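Local coordinates for protein TssK C (Escherichia coli, PDB 5M2Y) that forms part of the type VI secretion baseplate, its C-terminal domain probably serving to bind the membrane complex, at residues Arg2-Glu7 against Leu19-Leu24; Ala28-Ser33 against Leu124-Arg129. All coordinates share one frame; numbering follows the deposited sequence.

Contact 1: Arg2-Glu7 against Leu19-Leu24; sequences RVVFIE and LHDARL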
# COMPACT_ATOMS: atom_id res chain seq x y z
N ARG A 2 15.28 8.50 -4.96
CA ARG A 2 15.10 8.47 -3.52
C ARG A 2 13.81 7.77 -3.15
O ARG A 2 12.84 7.88 -3.82
CB ARG A 2 15.38 9.76 -2.76
CG ARG A 2 14.47 10.88 -3.01
CD ARG A 2 15.27 12.13 -3.37
NE ARG A 2 14.71 12.63 -4.60
CZ ARG A 2 13.99 13.72 -4.67
NH1 ARG A 2 13.79 14.44 -3.59
NH2 ARG A 2 13.48 14.08 -5.82
N VAL A 3 13.92 7.04 -2.07
CA VAL A 3 12.89 6.21 -1.46
C VAL A 3 12.47 6.79 -0.12
O VAL A 3 13.31 7.13 0.72
CB VAL A 3 13.33 4.74 -1.31
CG1 VAL A 3 12.15 3.86 -0.92
CG2 VAL A 3 13.97 4.23 -2.59
N VAL A 4 11.16 6.90 0.04
CA VAL A 4 10.52 7.41 1.24
C VAL A 4 9.76 6.25 1.85
O VAL A 4 8.83 5.73 1.23
CB VAL A 4 9.59 8.63 0.93
CG1 VAL A 4 8.93 9.16 2.18
CG2 VAL A 4 10.35 9.74 0.25
N PHE A 5 10.18 5.83 3.06
CA PHE A 5 9.52 4.79 3.81
C PHE A 5 8.33 5.46 4.51
O PHE A 5 8.51 6.48 5.19
CB PHE A 5 10.49 4.16 4.82
CG PHE A 5 9.90 3.09 5.71
CD1 PHE A 5 9.94 1.76 5.33
CD2 PHE A 5 9.36 3.42 6.94
CE1 PHE A 5 9.40 0.77 6.16
CE2 PHE A 5 8.82 2.44 7.77
CZ PHE A 5 8.85 1.12 7.38
N ILE A 6 7.12 4.90 4.33
CA ILE A 6 5.91 5.43 4.96
C ILE A 6 5.53 4.46 6.05
O ILE A 6 5.17 3.34 5.75
CB ILE A 6 4.75 5.74 3.95
CG1 ILE A 6 5.13 6.91 3.05
CG2 ILE A 6 3.43 6.08 4.67
CD1 ILE A 6 5.17 6.53 1.66
N GLU A 7 5.62 4.92 7.30
CA GLU A 7 5.27 4.13 8.47
C GLU A 7 3.79 3.77 8.42
O GLU A 7 2.96 4.65 8.19
CB GLU A 7 5.57 4.91 9.76
N LEU A 19 0.67 10.64 4.83
CA LEU A 19 1.28 11.11 3.59
C LEU A 19 1.52 12.62 3.63
O LEU A 19 1.17 13.32 2.70
CB LEU A 19 0.40 10.72 2.38
CG LEU A 19 0.10 9.24 2.18
CD1 LEU A 19 -0.97 9.07 1.10
CD2 LEU A 19 1.39 8.44 1.86
N HIS A 20 2.15 13.12 4.71
CA HIS A 20 2.36 14.57 4.80
C HIS A 20 3.70 15.04 4.26
O HIS A 20 3.91 16.25 4.19
CB HIS A 20 2.12 15.10 6.22
CG HIS A 20 0.81 14.68 6.80
ND1 HIS A 20 0.76 13.85 7.87
CD2 HIS A 20 -0.46 14.93 6.39
CE1 HIS A 20 -0.52 13.66 8.15
NE2 HIS A 20 -1.29 14.28 7.28
N ASP A 21 4.58 14.11 3.84
CA ASP A 21 5.87 14.48 3.27
C ASP A 21 5.61 15.26 1.98
O ASP A 21 5.01 14.73 1.04
CB ASP A 21 6.74 13.24 2.98
CG ASP A 21 8.18 13.56 2.62
OD1 ASP A 21 8.42 14.53 1.86
OD2 ASP A 21 9.07 12.82 3.09
N ALA A 22 6.03 16.54 1.96
CA ALA A 22 5.86 17.47 0.84
C ALA A 22 6.37 16.96 -0.50
O ALA A 22 5.80 17.34 -1.52
CB ALA A 22 6.48 18.81 1.16
N ARG A 23 7.39 16.08 -0.49
CA ARG A 23 7.99 15.49 -1.70
C ARG A 23 7.05 14.58 -2.48
O ARG A 23 7.24 14.46 -3.68
CB ARG A 23 9.28 14.75 -1.36
CG ARG A 23 10.36 15.65 -0.76
CD ARG A 23 11.56 14.89 -0.26
NE ARG A 23 11.28 14.07 0.90
CZ ARG A 23 12.06 13.10 1.36
NH1 ARG A 23 13.23 12.87 0.76
NH2 ARG A 23 11.73 12.40 2.42
N LEU A 24 6.05 13.98 -1.82
CA LEU A 24 5.05 13.08 -2.41
C LEU A 24 4.14 13.74 -3.46
O LEU A 24 3.71 13.07 -4.39
CB LEU A 24 4.20 12.38 -1.34
CG LEU A 24 4.96 11.53 -0.30
CD1 LEU A 24 4.03 11.07 0.79
CD2 LEU A 24 5.63 10.32 -0.93

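Contact 2: Ala28-Ser33 against Leu124-Arg129; sequences ADFWLS and LFAVLR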
# COMPACT_ATOMS: atom_id res chain seq x y z
N ALA A 28 5.39 10.72 -7.11
CA ALA A 28 5.77 9.49 -6.43
C ALA A 28 4.90 8.33 -6.81
O ALA A 28 3.71 8.50 -7.08
CB ALA A 28 5.76 9.66 -4.93
N ASP A 29 5.52 7.15 -6.85
CA ASP A 29 4.87 5.87 -7.11
C ASP A 29 5.07 5.04 -5.87
O ASP A 29 6.11 5.14 -5.22
CB ASP A 29 5.45 5.20 -8.34
CG ASP A 29 5.23 6.02 -9.60
OD1 ASP A 29 4.05 6.33 -9.92
OD2 ASP A 29 6.23 6.31 -10.29
N PHE A 30 4.06 4.25 -5.51
CA PHE A 30 4.05 3.49 -4.27
C PHE A 30 4.13 1.99 -4.44
O PHE A 30 3.63 1.44 -5.42
CB PHE A 30 2.78 3.85 -3.48
CG PHE A 30 2.67 5.30 -3.09
CD1 PHE A 30 2.13 6.23 -3.96
CD2 PHE A 30 3.07 5.73 -1.84
CE1 PHE A 30 2.02 7.56 -3.61
CE2 PHE A 30 2.96 7.08 -1.48
CZ PHE A 30 2.43 7.98 -2.37
N TRP A 31 4.77 1.33 -3.47
CA TRP A 31 4.91 -0.12 -3.42
C TRP A 31 4.68 -0.63 -2.03
O TRP A 31 5.09 -0.00 -1.05
CB TRP A 31 6.32 -0.58 -3.83
CG TRP A 31 6.58 -0.58 -5.29
CD1 TRP A 31 6.53 -1.63 -6.14
CD2 TRP A 31 7.00 0.55 -6.06
NE1 TRP A 31 6.86 -1.23 -7.41
CE2 TRP A 31 7.14 0.11 -7.40
CE3 TRP A 31 7.26 1.89 -5.76
CZ2 TRP A 31 7.50 0.98 -8.42
CZ3 TRP A 31 7.62 2.75 -6.78
CH2 TRP A 31 7.77 2.29 -8.09
N LEU A 32 4.10 -1.82 -1.95
CA LEU A 32 3.90 -2.54 -0.71
C LEU A 32 4.86 -3.72 -0.64
O LEU A 32 5.07 -4.41 -1.63
CB LEU A 32 2.45 -3.05 -0.61
CG LEU A 32 1.36 -2.03 -0.29
CD1 LEU A 32 -0.02 -2.64 -0.48
CD2 LEU A 32 1.52 -1.45 1.12
N SER A 33 5.46 -3.91 0.53
CA SER A 33 6.34 -5.05 0.81
C SER A 33 5.56 -5.87 1.83
O SER A 33 5.10 -5.32 2.83
CB SER A 33 7.69 -4.60 1.36
OG SER A 33 8.41 -5.68 1.91
N LEU A 124 5.19 0.24 3.46
CA LEU A 124 4.88 1.05 2.28
C LEU A 124 6.07 1.95 1.99
O LEU A 124 6.62 2.57 2.89
CB LEU A 124 3.61 1.89 2.52
CG LEU A 124 3.16 2.85 1.40
CD1 LEU A 124 2.66 2.09 0.18
CD2 LEU A 124 2.07 3.77 1.91
N PHE A 125 6.51 1.92 0.71
CA PHE A 125 7.61 2.72 0.17
C PHE A 125 7.09 3.55 -1.00
O PHE A 125 6.27 3.08 -1.79
CB PHE A 125 8.72 1.80 -0.39
CG PHE A 125 9.41 0.89 0.59
CD1 PHE A 125 8.92 -0.38 0.85
CD2 PHE A 125 10.60 1.29 1.20
CE1 PHE A 125 9.57 -1.22 1.76
CE2 PHE A 125 11.25 0.44 2.10
CZ PHE A 125 10.74 -0.80 2.37
N ALA A 126 7.60 4.78 -1.13
CA ALA A 126 7.32 5.65 -2.27
C ALA A 126 8.66 5.96 -2.92
O ALA A 126 9.65 6.21 -2.23
CB ALA A 126 6.64 6.94 -1.83
N VAL A 127 8.67 5.88 -4.23
CA VAL A 127 9.86 6.19 -4.98
C VAL A 127 9.57 7.52 -5.63
O VAL A 127 8.64 7.65 -6.33
CB VAL A 127 10.18 5.12 -6.00
CG1 VAL A 127 11.34 5.51 -6.88
CG2 VAL A 127 10.50 3.83 -5.29
N LEU A 128 10.37 8.51 -5.31
CA LEU A 128 10.17 9.82 -5.87
C LEU A 128 10.56 9.90 -7.34
O LEU A 128 11.58 9.41 -7.73
CB LEU A 128 10.90 10.89 -5.06
CG LEU A 128 10.57 10.88 -3.59
CD1 LEU A 128 11.34 11.89 -2.77
CD2 LEU A 128 9.09 11.03 -3.35
N ARG A 129 9.72 10.52 -8.14
CA ARG A 129 9.98 10.67 -9.55
C ARG A 129 10.89 11.86 -9.81
O ARG A 129 10.74 12.90 -9.18
CB ARG A 129 8.66 10.82 -10.33
CG ARG A 129 7.77 9.62 -10.22
CD ARG A 129 6.55 9.64 -11.08
NE ARG A 129 5.65 10.69 -10.69
CZ ARG A 129 4.34 10.55 -10.57
NH1 ARG A 129 3.76 9.41 -10.80
NH2 ARG A 129 3.60 11.59 -10.26
O HOH W 1 8.59 6.62 -8.87

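Contact 1: Arg2-Glu7 against Leu19-Leu24
V4 lies against the R23 guanidinium, which is salt-bridged to D21, the residue that also forms an Asx turn in the loop 19-24. This loop follows strand 14-18 and comes back beside strand 3-11 of the antiparallel sheet. V4 and I6 point at it from the strand. V4 splits its two methyls between the partners of one salt bridge. Its CG1, anti to the backbone N (chi1 -180°), meets the carboxylate of D21 tip to tip, 3.8 Å from OD2. Its CG2 sits over one face of the R23 guanidinium, near the rim, with NH2 of R23 3.7 Å away.

The charged pair is held together within the loop. R23 grips D21 side-on with two nitrogens. NH2 of R23 donates to the syn lone pair of D21 OD2 at 2.8 Å. NE of R23 donates to the syn side of D21 OD1 at 3.1 Å, close to the guanidinium plane. The backbone N of R23 closes the Asx turn on the anti side of the same OD1, at 3.0 Å. These two donors on OD1 probably limit rotation of the carboxylate and help fix the guanidinium beside the valine methyl.

The two ends of the contact differ. At the outer end R2 is poorly ordered and exposed. Its NH1 comes near CD of R23, with the guanidinium planes 53° apart. The two like charges would probably disfavour a closer approach. At the buried end F30 of strand 28-35 packs against both I6 and L19, and M103 of helix 97-106 also touches L19. Here the side chains of I6 and L19 cross at about a right angle, with I6 CG2 4.2 Å from L19 CD2.

Contact 2: Ala28-Ser33 against Leu124-Arg129
W31 and V127 make the closest apolar side-chain contact between these paired strands. W31 CZ3 lies 3.4 Å from V127 CG2, a branch anti to the carbonyl carbon, and the two side chains cross obliquely. Four backbone bonds hold the strands in register, two each at the hydrogen-bonded pairs D29-V127 and W31-F125. The shortest runs from V127 N to D29 O, 2.8 Å. On the other face of the sheet A28, F30 and L32 meet L128, A126 and L124. F30 turns CE2 to within 3.7 Å of A126 CB. L124 CD1 rests 3.8 Å from L32 CD2. F125 presents its ring edge to S33 CB, while S33 OG bonds to N88.

The end with D29 and R129 is looser. R129 is exposed and lies past the strand. Its NH1 makes a salt bridge with D29 OD1 at 3.2 Å, but the hydrogen bond is weak, with an angle of 121°. The carboxylate and guanidinium planes are 71° apart, so the pair is not coplanar. A28 N lies over one guanidinium face. A water bridges the strands here, donating to D29 OD2 at 2.8 Å. It also donates to V127 O, 2.7 Å away. Strands 3-11 and 89-95 flank the pair on either side. The alternation of hydrogen-bonded and non-hydrogen-bonded pairs is that of an antiparallel beta ladder, here between two inner strands of the domain's sheet.

In the fold
The centres of contact 1 and contact 2 are about 8 Å apart. Both segments of contact 1 come first and are paired over a short span of chain, whereas contact 2 joins strand 28-35 to the last strand. Both reach one antiparallel sheet, in which strand 121-128 lies between strands 3-11 and 28-35. Probable backbone hydrogen bonds join them, from V4 N to A126 O and from I6 N to L124 O. L24 of the loop packs on A126, on the sheet face that also carries F30. The sheet thus places the N-terminal strand beside the last strand, bringing both ends of this C-terminal domain together. The loop 19-24 covers part of one sheet face.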